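Molybdopterin biosynthesis enzyme, MoaB (Thermus thermophilus, PDB 3MCH) probably binds molybdopterin and acts in the biosynthesis of the molybdenum cofactor. Local coordinates at residues E17-T21 / T22-I26; A117-G121 / R122-L126. One frame throughout, in Å; residues are numbered along the deposited sequence.

Contact 1: residues E17-T21 / T22-I26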
loop_
_atom_site.group_PDB
_atom_site.type_symbol
_atom_site.label_atom_id
_atom_site.label_comp_id
_atom_site.label_asym_id
_atom_site.label_seq_id
_atom_site.Cartn_x
_atom_site.Cartn_y
_atom_site.Cartn_z
ATOM N N GLU B 17 18.451 -11.917 -31.109
ATOM C CA GLU B 17 18.227 -13.198 -30.457
ATOM C C GLU B 17 18.478 -13.478 -28.983
ATOM O O GLU B 17 19.607 -13.420 -28.502
ATOM C CB GLU B 17 19.128 -14.264 -31.085
ATOM C CG GLU B 17 18.365 -15.320 -31.864
ATOM C CD GLU B 17 19.273 -16.350 -32.496
ATOM O OE1 GLU B 17 20.049 -15.982 -33.410
ATOM O OE2 GLU B 17 19.210 -17.529 -32.081
ATOM N N ARG B 18 17.387 -13.794 -28.291
ATOM C CA ARG B 18 17.372 -14.155 -26.878
ATOM C C ARG B 18 15.982 -14.732 -26.670
ATOM O O ARG B 18 15.005 -14.237 -27.241
ATOM C CB ARG B 18 17.635 -12.880 -26.054
ATOM C CG ARG B 18 16.389 -12.115 -25.594
ATOM C CD ARG B 18 16.730 -11.111 -24.499
ATOM N NE ARG B 18 17.040 -11.760 -23.224
ATOM C CZ ARG B 18 16.125 -12.242 -22.389
ATOM N NH1 ARG B 18 14.836 -12.147 -22.689
ATOM N NH2 ARG B 18 16.494 -12.825 -21.256
ATOM N N GLN B 19 15.888 -15.797 -25.882
ATOM C CA GLN B 19 14.591 -16.400 -25.621
ATOM C C GLN B 19 14.068 -15.705 -24.372
ATOM O O GLN B 19 14.802 -15.495 -23.404
ATOM C CB GLN B 19 14.680 -17.914 -25.397
ATOM C CG GLN B 19 13.342 -18.521 -25.000
ATOM C CD GLN B 19 13.357 -20.035 -24.924
ATOM O OE1 GLN B 19 14.148 -20.628 -24.187
ATOM N NE2 GLN B 19 12.468 -20.671 -25.682
ATOM N N ASP B 20 12.795 -15.335 -24.410
ATOM C CA ASP B 20 12.159 -14.659 -23.291
ATOM C C ASP B 20 11.903 -15.704 -22.220
ATOM O O ASP B 20 10.874 -16.378 -22.245
ATOM C CB ASP B 20 10.841 -14.040 -23.756
ATOM C CG ASP B 20 10.145 -13.267 -22.663
ATOM O OD1 ASP B 20 10.586 -13.353 -21.499
ATOM O OD2 ASP B 20 9.154 -12.577 -22.977
ATOM N N THR B 21 12.841 -15.839 -21.284
ATOM C CA THR B 21 12.719 -16.825 -20.217
ATOM C C THR B 21 11.736 -16.452 -19.110
ATOM O O THR B 21 11.272 -17.323 -18.374
ATOM C CB THR B 21 14.084 -17.127 -19.573
ATOM O OG1 THR B 21 14.706 -15.904 -19.170
ATOM C CG2 THR B 21 14.988 -17.870 -20.559
ATOM N N THR B 22 11.420 -15.169 -18.981
ATOM C CA THR B 22 10.471 -14.754 -17.954
ATOM C C THR B 22 9.079 -15.203 -18.397
ATOM O O THR B 22 8.294 -15.712 -17.596
ATOM C CB THR B 22 10.499 -13.237 -17.753
ATOM O OG1 THR B 22 11.834 -12.836 -17.421
ATOM C CG2 THR B 22 9.561 -12.831 -16.615
ATOM N N HIS B 23 8.790 -15.007 -19.679
ATOM C CA HIS B 23 7.525 -15.430 -20.273
ATOM C C HIS B 23 7.313 -16.908 -19.928
ATOM O O HIS B 23 6.234 -17.313 -19.495
ATOM C CB HIS B 23 7.598 -15.251 -21.795
ATOM C CG HIS B 23 6.520 -15.962 -22.552
ATOM N ND1 HIS B 23 6.723 -16.494 -23.807
ATOM C CD2 HIS B 23 5.226 -16.219 -22.242
ATOM C CE1 HIS B 23 5.604 -17.046 -24.238
ATOM N NE2 HIS B 23 4.680 -16.894 -23.308
ATOM N N LEU B 24 8.358 -17.711 -20.115
ATOM C CA LEU B 24 8.278 -19.140 -19.827
ATOM C C LEU B 24 8.057 -19.452 -18.352
ATOM O O LEU B 24 7.335 -20.389 -18.015
ATOM C CB LEU B 24 9.544 -19.848 -20.309
ATOM C CG LEU B 24 9.781 -19.829 -21.821
ATOM C CD1 LEU B 24 11.070 -20.563 -22.131
ATOM C CD2 LEU B 24 8.613 -20.482 -22.545
ATOM N N ALA B 25 8.684 -18.679 -17.473
ATOM C CA ALA B 25 8.532 -18.896 -16.036
ATOM C C ALA B 25 7.083 -18.637 -15.631
ATOM O O ALA B 25 6.516 -19.359 -14.809
ATOM C CB ALA B 25 9.463 -17.974 -15.261
ATOM N N ILE B 26 6.494 -17.597 -16.212
ATOM C CA ILE B 26 5.113 -17.245 -15.919
ATOM C C ILE B 26 4.165 -18.365 -16.350
ATOM O O ILE B 26 3.290 -18.773 -15.590
ATOM C CB ILE B 26 4.730 -15.915 -16.602
ATOM C CG1 ILE B 26 5.538 -14.777 -15.959
ATOM C CG2 ILE B 26 3.227 -15.676 -16.481
ATOM C CD1 ILE B 26 5.444 -14.625 -14.422
HETATM O O HOH W 1 12.580 -11.761 -20.418
HETATM O O HOH W 2 9.427 -17.197 -24.637
#
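One face of the Asp20 carboxylate is taken up by His23, whose backbone N and CB both sit over it, with CB 3.3 Å from Asp20 CG. Water 1 reaches Asp20 OD1 from the opposite face. The imidazole of His23 turns away at 54° to the carboxylate and stacks on the ring of Tyr40. A third flat group, the amide of Gln19, has the methyl CD1 of Leu24 over one face, 3.6 Å from Gln19 CD; the two side chains cross at about a right angle.

This is a helix N-cap: Asp20 ends the loop that follows strand 2-9 and starts helix 21-30. Its CG stands anti to the backbone N (chi1 -178°), which folds the carboxylate forward over the first turn. There Asp20 OD1 accepts a nearly straight bond of 3.0 Å from His23 N, arriving from above the carboxylate plane, and a weak one from Thr22 N. The other oxygen, Asp20 OD2, is hydrogen-bonded to Thr8 and Tyr40, so the cap also ties the helix start to strands 2-9 and 35-43. With an alanine here, the amide of His23 would probably lose its acceptor, and the hydroxyls of Thr8 and Tyr40 the oxygen they share.

Two waters extend the cap. Water 1 donates to Asp20 OD1 and Thr22 OG1 and accepts from Arg18 NH1; Thr22 OG1 is also bonded to Gly130 O. Past the cap, Ala25 N bonds to Thr21 O as the regular helical pattern takes over. Water 2 bridges the loop and the ring, 2.9 Å from both Asp20 O and His23 ND1.

Contact 2: residues A117-G121 / R122-L126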
loop_
_atom_site.group_PDB
_atom_site.type_symbol
_atom_site.label_atom_id
_atom_site.label_comp_id
_atom_site.label_asym_id
_atom_site.label_seq_id
_atom_site.Cartn_x
_atom_site.Cartn_y
_atom_site.Cartn_z
ATOM N N ALA B 117 -1.248 -3.138 -9.372
ATOM C CA ALA B 117 -2.259 -4.119 -9.733
ATOM C C ALA B 117 -3.573 -3.362 -9.781
ATOM O O ALA B 117 -3.828 -2.498 -8.940
ATOM C CB ALA B 117 -2.328 -5.230 -8.689
ATOM N N GLY B 118 -4.403 -3.667 -10.767
ATOM C CA GLY B 118 -5.672 -2.980 -10.857
ATOM C C GLY B 118 -6.593 -3.554 -11.902
ATOM O O GLY B 118 -6.293 -4.565 -12.539
ATOM N N VAL B 119 -7.726 -2.889 -12.083
ATOM C CA VAL B 119 -8.717 -3.329 -13.047
ATOM C C VAL B 119 -9.027 -2.242 -14.064
ATOM O O VAL B 119 -9.085 -1.061 -13.726
ATOM C CB VAL B 119 -10.040 -3.711 -12.335
ATOM C CG1 VAL B 119 -11.127 -4.050 -13.355
ATOM C CG2 VAL B 119 -9.793 -4.890 -11.392
ATOM N N ARG B 120 -9.186 -2.654 -15.315
ATOM C CA ARG B 120 -9.582 -1.756 -16.392
ATOM C C ARG B 120 -10.717 -2.527 -17.056
ATOM O O ARG B 120 -10.512 -3.640 -17.554
ATOM C CB ARG B 120 -8.457 -1.507 -17.403
ATOM C CG ARG B 120 -8.876 -0.508 -18.487
ATOM C CD ARG B 120 -7.871 -0.388 -19.624
ATOM N NE ARG B 120 -8.431 0.366 -20.745
ATOM C CZ ARG B 120 -8.593 1.688 -20.768
ATOM N NH1 ARG B 120 -8.229 2.428 -19.728
ATOM N NH2 ARG B 120 -9.132 2.271 -21.833
ATOM N N GLY B 121 -11.918 -1.957 -17.041
ATOM C CA GLY B 121 -13.056 -2.646 -17.623
ATOM C C GLY B 121 -13.295 -3.938 -16.862
ATOM O O GLY B 121 -13.613 -3.912 -15.676
ATOM N N ARG B 122 -13.140 -5.072 -17.537
ATOM C CA ARG B 122 -13.315 -6.368 -16.897
ATOM C C ARG B 122 -12.025 -7.166 -17.016
ATOM O O ARG B 122 -12.047 -8.384 -17.186
ATOM C CB ARG B 122 -14.471 -7.131 -17.539
ATOM C CG ARG B 122 -15.842 -6.711 -17.015
ATOM C CD ARG B 122 -16.944 -7.284 -17.879
ATOM N NE ARG B 122 -17.001 -6.608 -19.171
ATOM C CZ ARG B 122 -17.188 -7.225 -20.333
ATOM N NH1 ARG B 122 -17.228 -6.522 -21.457
ATOM N NH2 ARG B 122 -17.322 -8.545 -20.371
ATOM N N THR B 123 -10.904 -6.459 -16.921
ATOM C CA THR B 123 -9.587 -7.075 -17.025
ATOM C C THR B 123 -8.717 -6.739 -15.819
ATOM O O THR B 123 -8.576 -5.573 -15.446
ATOM C CB THR B 123 -8.853 -6.598 -18.298
ATOM O OG1 THR B 123 -9.666 -6.875 -19.445
ATOM C CG2 THR B 123 -7.508 -7.311 -18.446
ATOM N N LEU B 124 -8.144 -7.770 -15.204
ATOM C CA LEU B 124 -7.258 -7.578 -14.063
ATOM C C LEU B 124 -5.847 -7.492 -14.621
ATOM O O LEU B 124 -5.447 -8.334 -15.423
ATOM C CB LEU B 124 -7.368 -8.762 -13.096
ATOM C CG LEU B 124 -6.505 -8.729 -11.834
ATOM C CD1 LEU B 124 -6.894 -7.547 -10.949
ATOM C CD2 LEU B 124 -6.692 -10.044 -11.084
ATOM N N ILE B 125 -5.100 -6.477 -14.193
ATOM C CA ILE B 125 -3.742 -6.264 -14.669
ATOM C C ILE B 125 -2.755 -6.226 -13.511
ATOM O O ILE B 125 -2.940 -5.473 -12.550
ATOM C CB ILE B 125 -3.636 -4.926 -15.458
ATOM C CG1 ILE B 125 -4.696 -4.897 -16.561
ATOM C CG2 ILE B 125 -2.244 -4.766 -16.053
ATOM C CD1 ILE B 125 -6.047 -4.420 -16.097
ATOM N N LEU B 126 -1.718 -7.059 -13.600
ATOM C CA LEU B 126 -0.677 -7.106 -12.576
ATOM C C LEU B 126 0.689 -6.859 -13.208
ATOM O O LEU B 126 0.993 -7.425 -14.261
ATOM C CB LEU B 126 -0.642 -8.478 -11.887
ATOM C CG LEU B 126 -1.617 -8.774 -10.741
ATOM C CD1 LEU B 126 -3.050 -8.685 -11.215
ATOM C CD2 LEU B 126 -1.312 -10.162 -10.198
#
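Val119 and Leu124 face each other as a non-hydrogen-bonded pair, their side chains crossing at about a right angle, with Val119 CG2 4.0 Å from Leu124 CD1. With CG anti to the backbone N (chi1 -180°) and chi2 at 63°, the end of Leu124 leans over its partner strand, and the same CD1 lies 3.4 Å from Gly118 O. On the same face Ala117 CB touches Leu126 CG at 4.2 Å.

Between these pairs the backbones lock together. Gly118 and Ile125 bond both ways: Ile125 N gives a nearly straight bond of 2.8 Å to Gly118 O, and Gly118 N returns one to Ile125 O in the carbonyl plane. The carbonyl of Ile125 also takes a CA-H...O contact from Ala117 CA, 3.2 Å away.

All this makes a tight antiparallel beta hairpin, turned by Gly121 and Arg122 and closed by Thr123 N bonding to Arg120 O at 2.9 Å. Gly121 has a positive phi of 62°, and a CB there would clash with Arg122 N.

Farther out, Val119, Leu124 and Leu126 pack under helices: Val153, Leu146 and Leu150 of helix 146-154 meet the first two, and Leu95 and Met99 of helix 93-99 meet Leu126. On the other face Arg120 forms a salt bridge with Asp59 and bonds to Leu87 O, while Thr123 OG1 bonds to Leu63 O; at the turn, Gly121 N bonds to Asp89 OD2.

Overall arrangement
Contacts 1 and 2 lie on opposite sides of the chain's centre, their centres about 23 Å apart, yet both bear on strand 65-69. Helix 21-30, begun in contact 1, packs against it through Thr22 and Ile26, whereas strand 123-128 of contact 2 runs beside it in the sheet; Ile26 and Leu126 both touch its Leu67. Contact 1 is only partly buried: a loop arriving from solvent becomes a helix, and a carboxylate with waters does most of the work. Contact 2 is largely buried within the sheet, relying on paired backbone amides and aliphatic side chains, with polar chemistry gathered toward its turn. Neither pair of segments touches another subunit.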